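Local structure of lipase (Photobacterium sp. M37, 2ORY) at residues 208-220 with 278-290. The protein catalyses the hydrolysis of triacylglycerols as a cold-adapted class 3 lipase of the alpha/beta hydrolase fold. Sequence-based numbering, arbitrary orientation.
Sequences GPTAGNADFADYF and TKGKKYKQIKAET
K284 and D218 form a salt bridge, NZ to OD1 2.8 Å. The ammonium comes from the syn side, 29° out of the carboxylate plane. With CG trans to the backbone N (chi1 -173°) and a bend at chi3, K284 lays CE past A214 and A217. Two backbone bonds join the two segments around N213 and Y283, a single beta bridge. K284 N donates almost straight to G212 O (3.2 Å, 168°), and A214 N donates to K282 O (2.8 Å). K282 O so occupies the amide of the first helical residue, while N213, the N-cap of helix 214-224, accepts from F216 N through OD1. A water links G212 N to K284 O. Q285 NE2 makes a weak bond to G208 O and has a stronger partner in P239.

T210 CG2 presses on the K284-Q285 peptide, 3.3 Å from K284 C, while its OG1 accepts a hydrogen bond from W242 N. I286 CG2 lies 3.6 Å from F220 CD2, and I286 CD1 makes an off-centre CH-pi contact with the F220 ring. Backbone hydrogen bonds therefore hold the loop after helix 265-278 to the start of helix 214-224, which follows strand 199-206 at the edge of the alpha/beta hydrolase sheet.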
# COMPACT_ATOMS: atom_id res chain seq x y z
N GLY A 208 2.17 4.27 -3.57
CA GLY A 208 3.29 3.41 -3.25
C GLY A 208 4.61 3.73 -3.89
O GLY A 208 4.66 4.24 -5.02
N PRO A 209 5.71 3.49 -3.17
CA PRO A 209 7.04 3.75 -3.73
C PRO A 209 7.36 2.53 -4.61
O PRO A 209 6.60 1.57 -4.62
CB PRO A 209 7.92 3.83 -2.50
CG PRO A 209 7.30 2.81 -1.57
CD PRO A 209 5.80 3.07 -1.76
N THR A 210 8.49 2.57 -5.31
CA THR A 210 8.91 1.47 -6.18
C THR A 210 9.35 0.25 -5.39
O THR A 210 10.25 0.32 -4.56
CB THR A 210 10.12 1.87 -7.07
OG1 THR A 210 11.18 2.36 -6.24
CG2 THR A 210 9.74 2.96 -8.10
N ALA A 211 8.71 -0.88 -5.66
CA ALA A 211 9.08 -2.12 -4.98
C ALA A 211 10.36 -2.72 -5.55
O ALA A 211 11.15 -3.27 -4.80
CB ALA A 211 7.96 -3.14 -5.08
N GLY A 212 10.57 -2.61 -6.86
CA GLY A 212 11.75 -3.22 -7.47
C GLY A 212 12.32 -2.52 -8.70
O GLY A 212 12.04 -1.35 -8.93
N ASN A 213 13.12 -3.25 -9.49
CA ASN A 213 13.75 -2.64 -10.67
C ASN A 213 12.91 -2.65 -11.94
O ASN A 213 11.82 -3.21 -11.97
CB ASN A 213 15.12 -3.28 -10.95
CG ASN A 213 15.03 -4.76 -11.32
OD1 ASN A 213 13.97 -5.27 -11.67
ND2 ASN A 213 16.17 -5.43 -11.28
N ALA A 214 13.44 -2.01 -12.99
CA ALA A 214 12.75 -1.91 -14.28
C ALA A 214 12.27 -3.26 -14.80
O ALA A 214 11.11 -3.40 -15.19
CB ALA A 214 13.65 -1.23 -15.31
N ASP A 215 13.17 -4.25 -14.82
CA ASP A 215 12.82 -5.59 -15.28
C ASP A 215 11.69 -6.21 -14.45
O ASP A 215 10.86 -6.94 -14.99
CB ASP A 215 14.04 -6.52 -15.25
CG ASP A 215 15.00 -6.27 -16.42
OD1 ASP A 215 14.66 -5.46 -17.31
OD2 ASP A 215 16.10 -6.88 -16.45
N PHE A 216 11.65 -5.93 -13.14
CA PHE A 216 10.59 -6.45 -12.27
C PHE A 216 9.29 -5.74 -12.63
O PHE A 216 8.24 -6.37 -12.81
CB PHE A 216 10.89 -6.17 -10.78
CG PHE A 216 9.71 -6.40 -9.86
CD1 PHE A 216 9.43 -7.66 -9.37
CD2 PHE A 216 8.87 -5.34 -9.51
CE1 PHE A 216 8.32 -7.88 -8.53
CE2 PHE A 216 7.77 -5.53 -8.68
CZ PHE A 216 7.49 -6.80 -8.19
N ALA A 217 9.37 -4.41 -12.71
CA ALA A 217 8.24 -3.56 -13.05
C ALA A 217 7.69 -3.89 -14.44
O ALA A 217 6.47 -3.92 -14.64
CB ALA A 217 8.65 -2.08 -13.00
N ASP A 218 8.56 -4.14 -15.41
CA ASP A 218 8.09 -4.48 -16.76
C ASP A 218 7.41 -5.87 -16.74
O ASP A 218 6.39 -6.09 -17.39
CB ASP A 218 9.24 -4.47 -17.76
CG ASP A 218 9.69 -3.05 -18.13
OD1 ASP A 218 8.88 -2.11 -17.99
OD2 ASP A 218 10.85 -2.90 -18.58
N TYR A 219 7.96 -6.81 -15.99
CA TYR A 219 7.32 -8.11 -15.91
C TYR A 219 5.95 -7.92 -15.27
O TYR A 219 4.94 -8.46 -15.75
CB TYR A 219 8.16 -9.06 -15.08
CG TYR A 219 7.45 -10.36 -14.82
CD1 TYR A 219 7.19 -11.26 -15.87
CD2 TYR A 219 7.02 -10.70 -13.54
CE1 TYR A 219 6.52 -12.46 -15.63
CE2 TYR A 219 6.34 -11.90 -13.30
CZ TYR A 219 6.10 -12.76 -14.35
OH TYR A 219 5.40 -13.93 -14.10
N PHE A 220 5.89 -7.17 -14.17
CA PHE A 220 4.61 -6.91 -13.50
C PHE A 220 3.55 -6.34 -14.48
O PHE A 220 2.40 -6.78 -14.49
CB PHE A 220 4.80 -5.91 -12.35
CG PHE A 220 3.53 -5.58 -11.63
CD1 PHE A 220 3.14 -6.32 -10.53
CD2 PHE A 220 2.71 -4.55 -12.08
CE1 PHE A 220 1.93 -6.04 -9.87
CE2 PHE A 220 1.50 -4.27 -11.44
CZ PHE A 220 1.12 -5.01 -10.33
N THR A 278 20.86 4.39 -4.22
CA THR A 278 20.06 3.63 -5.18
C THR A 278 20.51 3.87 -6.63
O THR A 278 19.88 3.42 -7.58
CB THR A 278 18.58 3.95 -5.04
OG1 THR A 278 18.38 5.37 -5.16
CG2 THR A 278 18.08 3.49 -3.68
N LYS A 279 21.62 4.59 -6.78
CA LYS A 279 22.19 4.86 -8.08
C LYS A 279 22.61 3.55 -8.76
O LYS A 279 23.35 2.76 -8.18
CB LYS A 279 23.42 5.76 -7.92
CG LYS A 279 24.08 6.19 -9.22
CD LYS A 279 25.09 7.32 -8.99
CE LYS A 279 25.65 7.86 -10.31
NZ LYS A 279 26.57 9.02 -10.12
N GLY A 280 22.13 3.34 -9.98
CA GLY A 280 22.48 2.12 -10.70
C GLY A 280 21.56 0.95 -10.40
O GLY A 280 21.70 -0.10 -11.02
N LYS A 281 20.63 1.13 -9.47
CA LYS A 281 19.70 0.05 -9.12
C LYS A 281 18.56 -0.09 -10.13
O LYS A 281 17.88 -1.12 -10.16
CB LYS A 281 19.10 0.32 -7.73
CG LYS A 281 19.74 -0.44 -6.60
CD LYS A 281 21.15 -0.01 -6.37
CE LYS A 281 21.68 -0.66 -5.12
NZ LYS A 281 23.09 -0.25 -4.87
N LYS A 282 18.36 0.95 -10.93
CA LYS A 282 17.32 0.98 -11.95
C LYS A 282 15.91 0.77 -11.39
O LYS A 282 15.09 0.07 -11.99
CB LYS A 282 17.63 -0.06 -13.03
CG LYS A 282 18.95 0.18 -13.73
CD LYS A 282 19.10 -0.73 -14.95
CE LYS A 282 19.06 -2.22 -14.59
NZ LYS A 282 19.20 -3.09 -15.81
N TYR A 283 15.65 1.40 -10.24
CA TYR A 283 14.36 1.32 -9.57
C TYR A 283 13.34 1.99 -10.48
O TYR A 283 13.60 3.06 -11.02
CB TYR A 283 14.41 2.04 -8.21
CG TYR A 283 14.83 1.14 -7.06
CD1 TYR A 283 16.07 1.28 -6.45
CD2 TYR A 283 13.97 0.14 -6.59
CE1 TYR A 283 16.46 0.44 -5.41
CE2 TYR A 283 14.35 -0.71 -5.54
CZ TYR A 283 15.59 -0.55 -4.96
OH TYR A 283 15.95 -1.37 -3.93
N LYS A 284 12.18 1.36 -10.65
CA LYS A 284 11.16 1.92 -11.53
C LYS A 284 9.74 1.57 -11.11
O LYS A 284 9.46 0.47 -10.62
CB LYS A 284 11.36 1.44 -12.97
CG LYS A 284 10.42 2.14 -13.95
CD LYS A 284 10.71 1.83 -15.40
CE LYS A 284 10.01 0.57 -15.86
NZ LYS A 284 10.03 0.41 -17.36
N GLN A 285 8.84 2.52 -11.32
CA GLN A 285 7.44 2.39 -10.95
C GLN A 285 6.77 1.38 -11.88
O GLN A 285 7.15 1.25 -13.04
CB GLN A 285 6.80 3.76 -11.12
CG GLN A 285 5.80 4.26 -10.09
CD GLN A 285 5.88 3.62 -8.71
OE1 GLN A 285 5.55 2.45 -8.55
NE2 GLN A 285 6.29 4.40 -7.70
N ILE A 286 5.78 0.65 -11.34
CA ILE A 286 4.98 -0.30 -12.11
C ILE A 286 3.97 0.64 -12.75
O ILE A 286 3.66 1.68 -12.17
CB ILE A 286 4.22 -1.31 -11.21
CG1 ILE A 286 3.45 -0.55 -10.12
CG2 ILE A 286 5.18 -2.33 -10.61
CD1 ILE A 286 2.64 -1.44 -9.18
N LYS A 287 3.45 0.29 -13.93
CA LYS A 287 2.52 1.18 -14.64
C LYS A 287 3.08 2.60 -14.52
O LYS A 287 2.40 3.53 -14.09
CB LYS A 287 1.12 1.09 -14.05
CG LYS A 287 0.57 -0.34 -13.89
CD LYS A 287 0.50 -1.13 -15.21
CE LYS A 287 -0.42 -0.47 -16.23
NZ LYS A 287 -1.84 -0.47 -15.81
N ALA A 288 4.33 2.76 -14.90
CA ALA A 288 5.00 4.05 -14.83
C ALA A 288 4.44 5.15 -15.73
O ALA A 288 4.69 6.33 -15.50
CB ALA A 288 6.49 3.87 -15.11
N GLU A 289 3.67 4.79 -16.75
CA GLU A 289 3.12 5.80 -17.64
C GLU A 289 1.75 6.27 -17.19
O GLU A 289 1.17 7.17 -17.79
CB GLU A 289 3.02 5.27 -19.08
CG GLU A 289 4.29 4.65 -19.65
CD GLU A 289 4.28 3.13 -19.57
OE1 GLU A 289 5.05 2.49 -20.32
OE2 GLU A 289 3.51 2.57 -18.75
N THR A 290 1.22 5.64 -16.15
CA THR A 290 -0.09 6.02 -15.66
C THR A 290 -0.11 7.48 -15.21
O THR A 290 0.78 7.94 -14.49
CB THR A 290 -0.50 5.15 -14.47
OG1 THR A 290 -0.71 3.80 -14.92
CG2 THR A 290 -1.79 5.68 -13.85
O HOH W 1 4.70 1.05 -6.64
O HOH W 2 8.66 -1.48 -8.86